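Local coordinates for ribosomal RNA small subunit methyltransferase E (Bacillus subtilis, PDB 1VHK) that probably methylates N3 of a specific uridine in 16S ribosomal RNA within the assembled 30S subunit, using S-adenosyl-L-methionine as methyl donor, at the interface of chains A and B. Sequence-based numbering; all coordinates share one arbitrary frame. Chains: chain A/B, Hypothetical protein yqeU.

Contact 1: the interface of chains A and B. Residues chain A 248-249, 253; chain B 188, 230, 232, 242, 246.
A:Leu253 and A:Tyr249 meet B:Phe188, B:Tyr242 and B:Ala246 in the apolar centre of this patch. The methyl CD2 of A:Leu253 lies 4.0 Å from the ring atom CD1 of B:Phe188. The two side chains cross obliquely. The other methyl of A:Leu253, CD1, faces the backbone of B:Gly230, 4.0 Å from its N. With no side chain of its own, the glycine meets the methyl through its backbone alone. One turn earlier on the same helix, A:Tyr249 meets B:Ala246. CB of B:Ala246 sits 3.6 Å from CD1 of A:Tyr249, displaced from the ring plane and off towards the CG-CD1 side rather than over the ring centre.

B:Tyr242 links this centre to the polar rim. Its CG is anti to the backbone N (chi1 176°), which directs the ring away from its own helix towards chain A. A:Leu253 comes from the opposite direction, and its CD2 is 3.7 Å from the phenol OH of B:Tyr242. OH of B:Tyr242 also hydrogen-bonds OG of A:Ser248 at 2.6 Å. The serine oxygen lies at the edge of the phenol ring, in its plane. The structure alone does not show which hydroxyl donates. CB of A:Ser248 also packs against CE1 of B:Tyr242, at 3.6 Å. A phenylalanine in place of B:Tyr242 would probably leave the hydroxyl of A:Ser248 without its partner and take away a contact with A:Leu253.

At the outer rim, B:Arg232 brings its guanidinium edge towards A:Ser248, with CB of the serine in its plane. NH1 of B:Arg232 comes to 3.4 Å from OG of A:Ser248, a close approach rather than a hydrogen bond.

The C-terminal helices 239-253 of both chains form the core of the site. Helix 188-194 of chain B adds B:Phe188. B:Gly230 and B:Arg232 come from the loop that leads into the C-terminal helix of chain B.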
loop_
_atom_site.group_PDB
_atom_site.type_symbol
_atom_site.label_atom_id
_atom_site.label_comp_id
_atom_site.label_asym_id
_atom_site.label_seq_id
_atom_site.Cartn_x
_atom_site.Cartn_y
_atom_site.Cartn_z
ATOM N N SER A 248 5.726 1.510 8.026
ATOM C CA SER A 248 4.610 1.305 8.924
ATOM C C SER A 248 4.812 0.066 9.801
ATOM O O SER A 248 4.603 0.126 11.025
ATOM C CB SER A 248 3.292 1.175 8.179
ATOM O OG SER A 248 2.262 0.669 9.022
ATOM N N TYR A 249 5.319 -1.002 9.180
ATOM C CA TYR A 249 5.534 -2.242 9.919
ATOM C C TYR A 249 6.552 -2.055 11.030
ATOM O O TYR A 249 6.368 -2.488 12.170
ATOM C CB TYR A 249 5.949 -3.333 8.946
ATOM C CG TYR A 249 6.274 -4.643 9.643
ATOM C CD1 TYR A 249 5.287 -5.529 10.052
ATOM C CD2 TYR A 249 7.604 -4.930 9.934
ATOM C CE1 TYR A 249 5.605 -6.691 10.711
ATOM C CE2 TYR A 249 7.934 -6.084 10.588
ATOM C CZ TYR A 249 6.939 -6.972 10.962
ATOM O OH TYR A 249 7.334 -8.139 11.581
ATOM N N LEU A 253 4.072 -1.469 13.954
ATOM C CA LEU A 253 3.755 -2.835 14.251
ATOM C C LEU A 253 4.743 -3.524 15.170
ATOM O O LEU A 253 4.380 -4.463 15.907
ATOM C CB LEU A 253 3.570 -3.653 12.951
ATOM C CG LEU A 253 2.102 -3.936 12.576
ATOM C CD1 LEU A 253 1.275 -2.662 12.690
ATOM C CD2 LEU A 253 1.965 -4.528 11.187
ATOM N N PHE B 188 -0.022 -9.658 14.295
ATOM C CA PHE B 188 0.565 -9.864 12.994
ATOM C C PHE B 188 2.078 -10.008 12.964
ATOM O O PHE B 188 2.581 -10.870 12.228
ATOM C CB PHE B 188 0.219 -8.818 11.918
ATOM C CG PHE B 188 0.602 -9.053 10.485
ATOM C CD1 PHE B 188 1.624 -8.338 9.865
ATOM C CD2 PHE B 188 -0.097 -9.961 9.703
ATOM C CE1 PHE B 188 1.946 -8.521 8.515
ATOM C CE2 PHE B 188 0.216 -10.165 8.361
ATOM C CZ PHE B 188 1.250 -9.443 7.757
ATOM N N GLY B 230 -2.034 -1.943 10.641
ATOM C CA GLY B 230 -1.766 -0.516 10.864
ATOM C C GLY B 230 -3.080 0.213 11.159
ATOM O O GLY B 230 -4.170 -0.264 10.884
ATOM N N ARG B 232 -4.223 2.959 9.560
ATOM C CA ARG B 232 -4.958 3.659 8.476
ATOM C C ARG B 232 -5.899 2.734 7.736
ATOM O O ARG B 232 -5.633 1.551 7.483
ATOM C CB ARG B 232 -3.995 4.384 7.524
ATOM C CG ARG B 232 -3.128 5.428 8.244
ATOM C CD ARG B 232 -1.959 5.883 7.315
ATOM N NE ARG B 232 -0.899 4.881 7.377
ATOM C CZ ARG B 232 -0.181 4.584 8.460
ATOM N NH1 ARG B 232 0.722 3.605 8.391
ATOM N NH2 ARG B 232 -0.290 5.263 9.582
ATOM N N TYR B 242 0.335 -4.350 1.381
ATOM C CA TYR B 242 0.941 -3.977 2.648
ATOM C C TYR B 242 1.439 -5.237 3.371
ATOM O O TYR B 242 2.589 -5.292 3.805
ATOM C CB TYR B 242 -0.100 -3.232 3.489
ATOM C CG TYR B 242 0.371 -2.880 4.876
ATOM C CD1 TYR B 242 0.768 -1.570 5.157
ATOM C CD2 TYR B 242 0.438 -3.832 5.898
ATOM C CE1 TYR B 242 1.218 -1.233 6.406
ATOM C CE2 TYR B 242 0.903 -3.487 7.152
ATOM C CZ TYR B 242 1.289 -2.185 7.394
ATOM O OH TYR B 242 1.745 -1.816 8.645
ATOM N N ALA B 246 5.281 -5.942 4.267
ATOM C CA ALA B 246 5.655 -6.092 5.668
ATOM C C ALA B 246 6.360 -7.443 5.819
ATOM O O ALA B 246 7.468 -7.518 6.327
ATOM C CB ALA B 246 4.430 -6.030 6.550
#

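Contact 2: the interface of chains A and B. Residues chain A 97, 235, 237-238; chain B 100-101, 104, 140.
The guanidinium of A:Arg235 carries the amide of B:Gln100 over one face. CD of B:Gln100 lies 3.3 Å above the guanidinium plane, offset towards the rim, and the two planes are 32° apart. At the edge, in plane, NH1 of A:Arg235 donates a hydrogen bond to OE1 of B:Glu140 at 2.8 Å, and the pair is also a salt bridge. That oxygen is met on its syn side. The indole of A:Trp97 has CE of B:Lys101 over the rim of its ring, 3.9 Å from CZ3.

B:Glu104 crosses A:Arg235 at about a right angle. Its OE1 pairs with NE of A:Arg235 in a longer salt bridge, 3.3 Å. OE2 of B:Glu104 accepts from the backbone N of A:Arg235 at 2.7 Å, in a nearly straight bond. OG1 of A:Thr238 also donates to OE2 of B:Glu104, at 2.7 Å, from above the carboxylate plane.

B:Lys101 bends at chi2 (67°) and chi4 (109°), which turns NZ towards A:Glu237. NZ of B:Lys101 donates to OE2 of A:Glu237 at 3.0 Å, from above the carboxylate plane, and the two charges form a salt bridge. NZ also donates to OE1 of B:Gln100, which probably helps to hold the amide over the guanidinium.

The patch ties the loop before the C-terminal helix of chain A to helices 94-104 and 132-145 of chain B, with A:Trp97 of helix 94-104 joining in. The charge pairing probably holds this loop in place in the dimer.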
loop_
_atom_site.group_PDB
_atom_site.type_symbol
_atom_site.label_atom_id
_atom_site.label_comp_id
_atom_site.label_asym_id
_atom_site.label_seq_id
_atom_site.Cartn_x
_atom_site.Cartn_y
_atom_site.Cartn_z
ATOM N N TRP A 97 -2.036 6.537 -9.082
ATOM C CA TRP A 97 -2.040 5.334 -8.251
ATOM C C TRP A 97 -1.015 5.489 -7.134
ATOM O O TRP A 97 -1.234 5.154 -5.984
ATOM C CB TRP A 97 -1.698 4.109 -9.108
ATOM C CG TRP A 97 -2.446 2.865 -8.754
ATOM C CD1 TRP A 97 -3.764 2.596 -9.036
ATOM C CD2 TRP A 97 -1.948 1.711 -8.060
ATOM N NE1 TRP A 97 -4.115 1.359 -8.545
ATOM C CE2 TRP A 97 -3.014 0.791 -7.953
ATOM C CE3 TRP A 97 -0.703 1.373 -7.509
ATOM C CZ2 TRP A 97 -2.873 -0.451 -7.330
ATOM C CZ3 TRP A 97 -0.576 0.146 -6.903
ATOM C CH2 TRP A 97 -1.653 -0.750 -6.802
ATOM N N ARG A 235 7.814 -2.528 -9.941
ATOM C CA ARG A 235 7.430 -1.474 -10.874
ATOM C C ARG A 235 7.431 -0.130 -10.164
ATOM O O ARG A 235 7.378 -0.039 -8.935
ATOM C CB ARG A 235 6.075 -1.789 -11.526
ATOM C CG ARG A 235 6.105 -3.101 -12.317
ATOM C CD ARG A 235 4.734 -3.621 -12.655
ATOM N NE ARG A 235 4.741 -5.029 -13.084
ATOM C CZ ARG A 235 4.087 -5.484 -14.142
ATOM N NH1 ARG A 235 4.134 -6.769 -14.466
ATOM N NH2 ARG A 235 3.372 -4.656 -14.923
ATOM N N GLU A 237 5.231 2.132 -9.741
ATOM C CA GLU A 237 4.040 2.338 -8.954
ATOM C C GLU A 237 4.043 1.412 -7.733
ATOM O O GLU A 237 3.486 1.782 -6.692
ATOM C CB GLU A 237 2.774 2.214 -9.791
ATOM C CG GLU A 237 2.470 0.891 -10.410
ATOM C CD GLU A 237 3.188 0.517 -11.671
ATOM O OE1 GLU A 237 4.330 0.966 -11.927
ATOM O OE2 GLU A 237 2.633 -0.281 -12.479
ATOM N N THR A 238 4.859 0.364 -7.755
ATOM C CA THR A 238 4.950 -0.624 -6.688
ATOM C C THR A 238 5.987 -0.320 -5.628
ATOM O O THR A 238 5.656 -0.372 -4.421
ATOM C CB THR A 238 5.174 -2.051 -7.223
ATOM O OG1 THR A 238 4.352 -2.281 -8.379
ATOM C CG2 THR A 238 4.819 -3.095 -6.177
ATOM N N GLN B 100 -1.228 -8.831 -10.045
ATOM C CA GLN B 100 -0.020 -8.253 -10.586
ATOM C C GLN B 100 0.924 -7.772 -9.495
ATOM O O GLN B 100 2.063 -8.214 -9.386
ATOM C CB GLN B 100 -0.346 -7.113 -11.558
ATOM C CG GLN B 100 0.831 -6.741 -12.443
ATOM C CD GLN B 100 0.583 -5.486 -13.249
ATOM O OE1 GLN B 100 0.430 -4.399 -12.678
ATOM N NE2 GLN B 100 0.537 -5.556 -14.573
ATOM N N LYS B 101 0.466 -6.830 -8.678
ATOM C CA LYS B 101 1.306 -6.268 -7.648
ATOM C C LYS B 101 1.724 -7.318 -6.639
ATOM O O LYS B 101 2.884 -7.289 -6.169
ATOM C CB LYS B 101 0.594 -5.087 -6.972
ATOM C CG LYS B 101 0.866 -3.773 -7.688
ATOM C CD LYS B 101 0.255 -3.732 -9.077
ATOM C CE LYS B 101 0.489 -2.370 -9.739
ATOM N NZ LYS B 101 1.460 -2.453 -10.846
ATOM N N GLU B 104 4.512 -9.483 -7.873
ATOM C CA GLU B 104 5.828 -8.833 -7.802
ATOM C C GLU B 104 6.301 -8.716 -6.366
ATOM O O GLU B 104 7.498 -8.673 -6.078
ATOM C CB GLU B 104 5.871 -7.586 -8.630
ATOM C CG GLU B 104 5.312 -6.317 -8.053
ATOM C CD GLU B 104 5.132 -5.213 -9.105
ATOM O OE1 GLU B 104 4.177 -5.314 -9.894
ATOM O OE2 GLU B 104 5.954 -4.268 -9.135
ATOM N N GLU B 140 3.128 -12.817 -16.507
ATOM C CA GLU B 140 3.855 -11.643 -16.978
ATOM C C GLU B 140 4.466 -10.882 -15.806
ATOM O O GLU B 140 5.549 -10.308 -15.909
ATOM C CB GLU B 140 2.931 -10.731 -17.782
ATOM C CG GLU B 140 3.612 -9.674 -18.597
ATOM C CD GLU B 140 3.979 -8.403 -17.875
ATOM O OE1 GLU B 140 3.458 -8.133 -16.761
ATOM O OE2 GLU B 140 4.805 -7.638 -18.455
#

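The C-alpha centres of contact 1 and contact 2 are about 19 Å apart in one two-fold symmetric interface. They share no residue, but both use the region around the C-terminal helix 239-253. Contact 1 draws on this helix from both chains and on the preceding loop of chain B. Contact 2 uses the end of the same loop in chain A, just before its helix starts. Symmetry repeats each patch with the chains exchanged. A largely apolar helix pairing and a charged loop-to-helix patch probably hold the two chains together. RsmE enzymes are SPOUT methyltransferases, which typically work as dimers, so this pairing is probably the biological one.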